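Local coordinates for protein ElaA (Pseudomonas aeruginosa, PDB 1XEB) that probably transfers an acetyl group from acetyl-CoA to an amine of a substrate not yet identified, at residues 28-31 with 36-39; 19-24 with 42-47; 120-125 with 130-135. All coordinates share one frame; numbering follows the deposited sequence.

Contacts 1 and 2 share helix 15-32 and the loop that follows it: contact 1 joins the last turn of the helix to the start of the loop, contact 2 a middle turn to a more distant part, with centres about 13 Å apart. Contact 3 joins helix 122-126 to strand 130-132, its centre about 26 Å from that of contact 2, across the centre of the chain. Contact 2 is buried yet small, two leucine methyls against a carboxylate held by Arg25. Contact 1, partly buried, combines aromatic and valine packing with a glutamate that Arg25 also grips. In contact 3, partly buried as well, a backbone hydrogen bond spans the turn, with modest apolar contact beside it.

Contact 1: 28-31 with 36-39; sequences VFVV and PYQE
Phe29, Tyr37 and Glu39 converge where the end of the helix meets the loop that returns alongside it. The carboxylate of Glu39 lies nearly level with the Phe29 ring, the two planes 20° apart; its OE1 comes in at the ring edge, 3.6 Å from Phe29 CD1, and lies 3.4 Å from Phe29 CB. Glu39 reaches there by a bent chain: CG stands anti to the backbone N, and a turn of 60° at chi2 carries the acid group over to Phe29. Tyr37 arrives from another direction. With CG set between its own N and carbonyl carbon (chi1 86°), the ring slants across the helix surface, and Tyr37 CE1 rests 3.7 Å from Phe29 CB and 4.0 Å from Val30 CG2. Tyr37 OH donates a hydrogen bond to Glu39 OE1, modelled at 2.4 Å, a length too short to trust literally. The loop also folds over this ring, for Glu39 N sits 4.1 Å above the centre of one Tyr37 face. Val30 CG2 completes the packing against Glu39 CB, at 4.1 Å. The other carboxylate oxygen, OE2, forms salt bridges with Arg25, one turn before Phe29 on helix 15-32, and with Arg80 of strand 76-83. Phe29 packs on Arg80 and Val82 of that strand and Tyr37 on Arg80, which places the contact where the helix end, the loop and the sheet meet.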
loop_
_atom_site.group_PDB
_atom_site.type_symbol
_atom_site.label_atom_id
_atom_site.label_comp_id
_atom_site.label_asym_id
_atom_site.label_seq_id
_atom_site.Cartn_x
_atom_site.Cartn_y
_atom_site.Cartn_z
ATOM N N VAL A 28 8.620 4.212 8.710
ATOM C CA VAL A 28 9.139 3.005 8.086
ATOM C C VAL A 28 9.944 3.213 6.804
ATOM O O VAL A 28 11.082 2.779 6.734
ATOM C CB VAL A 28 8.007 2.003 7.828
ATOM C CG1 VAL A 28 8.538 0.760 7.125
ATOM C CG2 VAL A 28 7.379 1.617 9.168
ATOM N N PHE A 29 9.374 3.870 5.799
ATOM C CA PHE A 29 10.086 4.084 4.533
ATOM C C PHE A 29 11.210 5.110 4.600
ATOM O O PHE A 29 12.201 4.974 3.887
ATOM C CB PHE A 29 9.103 4.464 3.415
ATOM C CG PHE A 29 8.058 3.424 3.163
ATOM C CD1 PHE A 29 6.711 3.763 3.148
ATOM C CD2 PHE A 29 8.417 2.090 3.006
ATOM C CE1 PHE A 29 5.731 2.795 2.992
ATOM C CE2 PHE A 29 7.450 1.115 2.849
ATOM C CZ PHE A 29 6.097 1.464 2.844
ATOM N N VAL A 30 11.074 6.130 5.440
ATOM C CA VAL A 30 12.137 7.119 5.553
ATOM C C VAL A 30 13.131 6.791 6.666
ATOM O O VAL A 30 14.311 6.584 6.413
ATOM C CB VAL A 30 11.590 8.534 5.818
ATOM C CG1 VAL A 30 12.746 9.514 5.982
ATOM C CG2 VAL A 30 10.702 8.971 4.687
ATOM N N VAL A 31 12.655 6.716 7.901
ATOM C CA VAL A 31 13.559 6.468 9.018
ATOM C C VAL A 31 14.166 5.086 9.184
ATOM O O VAL A 31 15.371 4.909 9.012
ATOM C CB VAL A 31 12.906 6.855 10.354
ATOM C CG1 VAL A 31 13.927 6.689 11.505
ATOM C CG2 VAL A 31 12.405 8.288 10.282
ATOM N N PRO A 36 16.032 8.981 2.556
ATOM C CA PRO A 36 15.565 10.365 2.528
ATOM C C PRO A 36 14.940 10.722 1.196
ATOM O O PRO A 36 15.511 11.505 0.417
ATOM C CB PRO A 36 16.834 11.153 2.809
ATOM C CG PRO A 36 17.869 10.356 2.067
ATOM C CD PRO A 36 17.503 8.920 2.414
ATOM N N TYR A 37 13.767 10.139 0.944
ATOM C CA TYR A 37 13.041 10.377 -0.289
ATOM C C TYR A 37 11.757 11.129 0.045
ATOM O O TYR A 37 11.421 11.299 1.215
ATOM C CB TYR A 37 12.738 9.053 -0.993
ATOM C CG TYR A 37 11.465 8.356 -0.553
ATOM C CD1 TYR A 37 11.281 7.941 0.767
ATOM C CD2 TYR A 37 10.448 8.098 -1.468
ATOM C CE1 TYR A 37 10.104 7.281 1.160
ATOM C CE2 TYR A 37 9.281 7.444 -1.093
ATOM C CZ TYR A 37 9.110 7.036 0.216
ATOM O OH TYR A 37 7.948 6.385 0.559
ATOM N N GLN A 38 11.051 11.573 -0.991
ATOM C CA GLN A 38 9.831 12.355 -0.832
ATOM C C GLN A 38 8.596 11.523 -0.578
ATOM O O GLN A 38 7.842 11.212 -1.495
ATOM C CB GLN A 38 9.612 13.239 -2.069
ATOM C CG GLN A 38 8.279 13.974 -2.086
ATOM C CD GLN A 38 8.024 14.762 -0.799
ATOM O OE1 GLN A 38 7.761 14.187 0.280
ATOM N NE2 GLN A 38 8.109 16.089 -0.906
ATOM N N GLU A 39 8.385 11.191 0.689
ATOM C CA GLU A 39 7.253 10.390 1.116
ATOM C C GLU A 39 5.914 11.024 0.750
ATOM O O GLU A 39 4.983 10.322 0.361
ATOM C CB GLU A 39 7.336 10.184 2.631
ATOM C CG GLU A 39 6.268 9.283 3.236
ATOM C CD GLU A 39 6.298 7.882 2.662
ATOM O OE1 GLU A 39 7.372 7.252 2.731
ATOM O OE2 GLU A 39 5.255 7.417 2.150
#

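Contact 2: 19-24 with 42-47; sequences YALLQL and GLDLVG
Leu22 and Asp44 both carry CG anti to the carbonyl carbon (chi1 -73° and -70°), and from these settings a leucine methyl and a carboxylate meet between helix and loop. Leu22 CD2 comes within 4.2 Å of Asp44 OD1, the two side chains running at a slant to each other. Leu21, one residue earlier, uses a different first torsion: its CG lies between the backbone N and the carbonyl carbon, at 76°, and Leu21 CD1 stands 4.5 Å from Asp44 OD2. Each oxygen of the carboxylate thus has a methyl group for company, at a distance that means van der Waals contact at most. The backbones stay well apart, with Leu22 CA 9.6 Å from Asp44 CA, and the side chains bridge the distance.

The stronger partner of the carboxylate is Arg25, the residue just after this helical segment, whose NH2 forms a salt bridge with Asp44 OD2, while Arg65 NH1 offers a longer, weak ion pair. Since Asp44 is buried, these arginines probably help to keep it ionised. Its backbone O accepts a hydrogen bond from His51 NE2, tying the loop to strand 50-56, and Leu21 packs on Leu60 and Tyr63 of strand 59-67. A long helix after the first strand, lying against the antiparallel strands and followed by a connection back into the sheet, is the layout of the N-terminal half of the GNAT fold.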
loop_
_atom_site.group_PDB
_atom_site.type_symbol
_atom_site.label_atom_id
_atom_site.label_comp_id
_atom_site.label_asym_id
_atom_site.label_seq_id
_atom_site.Cartn_x
_atom_site.Cartn_y
_atom_site.Cartn_z
ATOM N N TYR A 19 -2.433 12.728 9.036
ATOM C CA TYR A 19 -1.214 12.919 9.781
ATOM C C TYR A 19 -0.693 11.544 10.190
ATOM O O TYR A 19 0.465 11.204 9.940
ATOM C CB TYR A 19 -1.516 13.797 10.995
ATOM C CG TYR A 19 -0.293 14.387 11.632
ATOM C CD1 TYR A 19 0.321 13.760 12.711
ATOM C CD2 TYR A 19 0.303 15.528 11.101
ATOM C CE1 TYR A 19 1.506 14.249 13.246
ATOM C CE2 TYR A 19 1.480 16.019 11.619
ATOM C CZ TYR A 19 2.081 15.376 12.695
ATOM O OH TYR A 19 3.256 15.858 13.211
ATOM N N ALA A 20 -1.565 10.733 10.781
ATOM C CA ALA A 20 -1.180 9.397 11.243
ATOM C C ALA A 20 -0.582 8.524 10.158
ATOM O O ALA A 20 0.488 7.948 10.344
ATOM C CB ALA A 20 -2.375 8.688 11.873
ATOM N N LEU A 21 -1.265 8.430 9.022
ATOM C CA LEU A 21 -0.772 7.592 7.940
ATOM C C LEU A 21 0.541 8.131 7.342
ATOM O O LEU A 21 1.380 7.356 6.898
ATOM C CB LEU A 21 -1.852 7.420 6.857
ATOM C CG LEU A 21 -2.154 8.559 5.870
ATOM C CD1 LEU A 21 -1.248 8.457 4.650
ATOM C CD2 LEU A 21 -3.604 8.459 5.433
ATOM N N LEU A 22 0.737 9.446 7.332
ATOM C CA LEU A 22 1.986 9.959 6.787
ATOM C C LEU A 22 3.092 9.732 7.809
ATOM O O LEU A 22 4.263 9.512 7.471
ATOM C CB LEU A 22 1.872 11.445 6.449
ATOM C CG LEU A 22 1.042 11.780 5.201
ATOM C CD1 LEU A 22 0.986 13.310 5.007
ATOM C CD2 LEU A 22 1.663 11.095 3.977
ATOM N N GLN A 23 2.719 9.766 9.077
ATOM C CA GLN A 23 3.708 9.561 10.113
ATOM C C GLN A 23 4.196 8.113 10.155
ATOM O O GLN A 23 5.374 7.854 10.430
ATOM C CB GLN A 23 3.119 9.948 11.450
ATOM C CG GLN A 23 4.162 10.083 12.513
ATOM C CD GLN A 23 3.839 9.228 13.686
ATOM O OE1 GLN A 23 4.566 8.276 13.996
ATOM N NE2 GLN A 23 2.726 9.545 14.354
ATOM N N LEU A 24 3.295 7.168 9.886
ATOM C CA LEU A 24 3.676 5.754 9.900
ATOM C C LEU A 24 4.559 5.466 8.686
ATOM O O LEU A 24 5.590 4.782 8.777
ATOM C CB LEU A 24 2.429 4.867 9.856
ATOM C CG LEU A 24 2.693 3.358 9.758
ATOM C CD1 LEU A 24 3.583 2.898 10.902
ATOM C CD2 LEU A 24 1.368 2.612 9.774
ATOM N N GLY A 42 2.320 13.596 -3.367
ATOM C CA GLY A 42 1.242 14.173 -4.159
ATOM C C GLY A 42 0.153 13.252 -4.707
ATOM O O GLY A 42 -0.795 13.729 -5.339
ATOM N N LEU A 43 0.249 11.944 -4.487
ATOM C CA LEU A 43 -0.788 11.047 -5.011
ATOM C C LEU A 43 -1.809 10.681 -3.943
ATOM O O LEU A 43 -2.740 9.894 -4.192
ATOM C CB LEU A 43 -0.155 9.773 -5.562
ATOM C CG LEU A 43 0.893 10.008 -6.643
ATOM C CD1 LEU A 43 1.591 8.699 -6.958
ATOM C CD2 LEU A 43 0.228 10.598 -7.891
ATOM N N ASP A 44 -1.650 11.278 -2.766
ATOM C CA ASP A 44 -2.523 10.997 -1.637
ATOM C C ASP A 44 -3.885 11.653 -1.639
ATOM O O ASP A 44 -4.851 11.039 -1.200
ATOM C CB ASP A 44 -1.816 11.336 -0.330
ATOM C CG ASP A 44 -0.686 10.380 -0.014
ATOM O OD1 ASP A 44 0.487 10.809 0.005
ATOM O OD2 ASP A 44 -0.969 9.189 0.220
ATOM N N LEU A 45 -3.982 12.886 -2.125
ATOM C CA LEU A 45 -5.277 13.582 -2.135
ATOM C C LEU A 45 -5.786 13.935 -3.536
ATOM O O LEU A 45 -6.175 15.073 -3.786
ATOM C CB LEU A 45 -5.192 14.869 -1.302
ATOM C CG LEU A 45 -4.391 14.814 -0.003
ATOM C CD1 LEU A 45 -4.369 16.217 0.622
ATOM C CD2 LEU A 45 -4.996 13.784 0.958
ATOM N N VAL A 46 -5.780 12.973 -4.447
ATOM C CA VAL A 46 -6.256 13.230 -5.805
ATOM C C VAL A 46 -7.134 12.095 -6.295
ATOM O O VAL A 46 -7.064 10.989 -5.759
ATOM C CB VAL A 46 -5.087 13.382 -6.799
ATOM C CG1 VAL A 46 -4.290 14.648 -6.480
ATOM C CG2 VAL A 46 -4.199 12.121 -6.745
ATOM N N GLY A 47 -7.937 12.383 -7.322
ATOM C CA GLY A 47 -8.838 11.401 -7.902
ATOM C C GLY A 47 -9.590 10.612 -6.847
ATOM O O GLY A 47 -10.274 11.190 -5.993
#

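Contact 3: 120-125 with 130-135; sequences HLQAYY and FVAVTE
Tyr125 and Phe130 are joined first by their backbones. Phe130 N donates to Tyr125 O over 3.1 Å, nearly straight at 162°, but it approaches from above the carbonyl plane, 40° out of it, and so is not on a lone pair. The bond spans the turn that leads out of the short helix 122-126 and into strand 130-132.

The same pair supplies the apolar contact. Phe130 CB lies 3.9 Å from Tyr125 CB, with Phe130 CG anti to its carbonyl carbon (chi1 -76°), a setting that brings the ring edge up to the tyrosine carbonyl: Phe130 CD2 is 3.6 Å from Tyr125 O, which lies in the plane of the ring. The Tyr125 ring turns instead toward its own segment, where Tyr124 CD1 sits over the centre of one of its faces and Leu121 CD1 lies at its edge. Beyond them, Tyr125 and Phe130 both pack on Leu115 of strand 113-118. Strand, short helix, then a strand pairing antiparallel with 142-149 is the C-terminal arrangement of the GNAT fold, and helix 122-126 corresponds to the helix that follows its fifth strand.

Polar side chains have a smaller share. Gln122, extended beyond CG, lays its OE1 3.8 Å from Ala132 CB, a van der Waals touch, while its NE2 hydrogen-bonds to Ala119 O. The same side chain also packs on Ile145 and Met147 of strand 142-149, the strand with which 130-132 pairs.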
loop_
_atom_site.group_PDB
_atom_site.type_symbol
_atom_site.label_atom_id
_atom_site.label_comp_id
_atom_site.label_asym_id
_atom_site.label_seq_id
_atom_site.Cartn_x
_atom_site.Cartn_y
_atom_site.Cartn_z
ATOM N N HIS A 120 13.077 -9.478 -4.274
ATOM C CA HIS A 120 13.053 -10.764 -3.584
ATOM C C HIS A 120 11.688 -11.340 -3.186
ATOM O O HIS A 120 11.396 -12.495 -3.513
ATOM C CB HIS A 120 13.995 -10.750 -2.359
ATOM C CG HIS A 120 13.537 -9.872 -1.234
ATOM N ND1 HIS A 120 13.979 -8.577 -1.074
ATOM C CD2 HIS A 120 12.676 -10.105 -0.214
ATOM C CE1 HIS A 120 13.410 -8.049 -0.004
ATOM N NE2 HIS A 120 12.615 -8.956 0.535
ATOM N N LEU A 121 10.845 -10.583 -2.493
ATOM C CA LEU A 121 9.551 -11.146 -2.115
ATOM C C LEU A 121 8.630 -11.262 -3.319
ATOM O O LEU A 121 7.438 -10.969 -3.246
ATOM C CB LEU A 121 8.891 -10.325 -0.994
ATOM C CG LEU A 121 9.243 -8.850 -0.791
ATOM C CD1 LEU A 121 8.952 -8.098 -2.065
ATOM C CD2 LEU A 121 8.437 -8.267 0.377
ATOM N N GLN A 122 9.205 -11.722 -4.426
ATOM C CA GLN A 122 8.480 -11.883 -5.682
ATOM C C GLN A 122 7.557 -13.113 -5.652
ATOM O O GLN A 122 6.494 -13.109 -6.277
ATOM C CB GLN A 122 9.489 -11.968 -6.839
ATOM C CG GLN A 122 8.892 -11.990 -8.233
ATOM C CD GLN A 122 9.956 -11.989 -9.338
ATOM O OE1 GLN A 122 9.676 -12.337 -10.493
ATOM N NE2 GLN A 122 11.172 -11.587 -8.987
ATOM N N ALA A 123 7.949 -14.151 -4.912
ATOM C CA ALA A 123 7.128 -15.359 -4.808
ATOM C C ALA A 123 5.926 -15.088 -3.909
ATOM O O ALA A 123 4.813 -15.549 -4.171
ATOM C CB ALA A 123 7.944 -16.508 -4.240
ATOM N N TYR A 124 6.167 -14.336 -2.846
ATOM C CA TYR A 124 5.132 -13.982 -1.889
ATOM C C TYR A 124 3.872 -13.445 -2.564
ATOM O O TYR A 124 2.760 -13.791 -2.187
ATOM C CB TYR A 124 5.689 -12.945 -0.913
ATOM C CG TYR A 124 4.696 -12.439 0.094
ATOM C CD1 TYR A 124 3.823 -11.390 -0.214
ATOM C CD2 TYR A 124 4.637 -12.994 1.367
ATOM C CE1 TYR A 124 2.914 -10.905 0.736
ATOM C CE2 TYR A 124 3.735 -12.521 2.315
ATOM C CZ TYR A 124 2.882 -11.478 1.993
ATOM O OH TYR A 124 2.020 -11.013 2.952
ATOM N N TYR A 125 4.058 -12.591 -3.563
ATOM C CA TYR A 125 2.934 -12.003 -4.285
ATOM C C TYR A 125 2.413 -12.953 -5.348
ATOM O O TYR A 125 1.224 -12.970 -5.643
ATOM C CB TYR A 125 3.361 -10.682 -4.932
ATOM C CG TYR A 125 3.699 -9.618 -3.927
ATOM C CD1 TYR A 125 2.699 -8.954 -3.222
ATOM C CD2 TYR A 125 5.020 -9.307 -3.639
ATOM C CE1 TYR A 125 3.012 -8.012 -2.257
ATOM C CE2 TYR A 125 5.342 -8.375 -2.675
ATOM C CZ TYR A 125 4.337 -7.730 -1.984
ATOM O OH TYR A 125 4.671 -6.821 -0.996
ATOM N N PHE A 130 -0.131 -12.548 -8.447
ATOM C CA PHE A 130 0.605 -11.530 -9.184
ATOM C C PHE A 130 1.681 -12.190 -10.044
ATOM O O PHE A 130 2.249 -13.204 -9.656
ATOM C CB PHE A 130 1.242 -10.529 -8.220
ATOM C CG PHE A 130 0.266 -9.541 -7.627
ATOM C CD1 PHE A 130 0.037 -8.315 -8.242
ATOM C CD2 PHE A 130 -0.411 -9.835 -6.448
ATOM C CE1 PHE A 130 -0.858 -7.383 -7.683
ATOM C CE2 PHE A 130 -1.297 -8.926 -5.886
ATOM C CZ PHE A 130 -1.523 -7.691 -6.505
ATOM N N VAL A 131 1.940 -11.618 -11.220
ATOM C CA VAL A 131 2.966 -12.130 -12.125
ATOM C C VAL A 131 3.857 -10.967 -12.546
ATOM O O VAL A 131 3.388 -9.841 -12.677
ATOM C CB VAL A 131 2.340 -12.775 -13.393
ATOM C CG1 VAL A 131 3.444 -13.254 -14.346
ATOM C CG2 VAL A 131 1.452 -13.952 -12.994
ATOM N N ALA A 132 5.138 -11.242 -12.757
ATOM C CA ALA A 132 6.097 -10.208 -13.154
ATOM C C ALA A 132 5.745 -9.530 -14.480
ATOM O O ALA A 132 5.388 -10.206 -15.450
ATOM C CB ALA A 132 7.493 -10.812 -13.241
ATOM N N VAL A 133 5.834 -8.201 -14.527
ATOM C CA VAL A 133 5.537 -7.479 -15.775
ATOM C C VAL A 133 6.612 -6.493 -16.219
ATOM O O VAL A 133 6.453 -5.821 -17.226
ATOM C CB VAL A 133 4.185 -6.718 -15.704
ATOM C CG1 VAL A 133 3.025 -7.691 -15.954
ATOM C CG2 VAL A 133 4.048 -6.029 -14.342
ATOM N N THR A 134 7.697 -6.393 -15.466
ATOM C CA THR A 134 8.783 -5.494 -15.833
ATOM C C THR A 134 10.095 -6.193 -15.530
ATOM O O THR A 134 10.108 -7.255 -14.920
ATOM C CB THR A 134 8.754 -4.159 -15.029
ATOM O OG1 THR A 134 9.003 -4.422 -13.641
ATOM C CG2 THR A 134 7.413 -3.470 -15.185
ATOM N N GLU A 135 11.197 -5.608 -15.981
ATOM C CA GLU A 135 12.508 -6.173 -15.697
ATOM C C GLU A 135 12.797 -5.565 -14.321
ATOM O O GLU A 135 12.082 -4.646 -13.903
ATOM C CB GLU A 135 13.519 -5.690 -16.735
ATOM C CG GLU A 135 14.690 -6.647 -16.995
ATOM C CD GLU A 135 14.274 -7.959 -17.672
ATOM O OE1 GLU A 135 13.770 -8.866 -16.974
ATOM O OE2 GLU A 135 14.450 -8.082 -18.908
#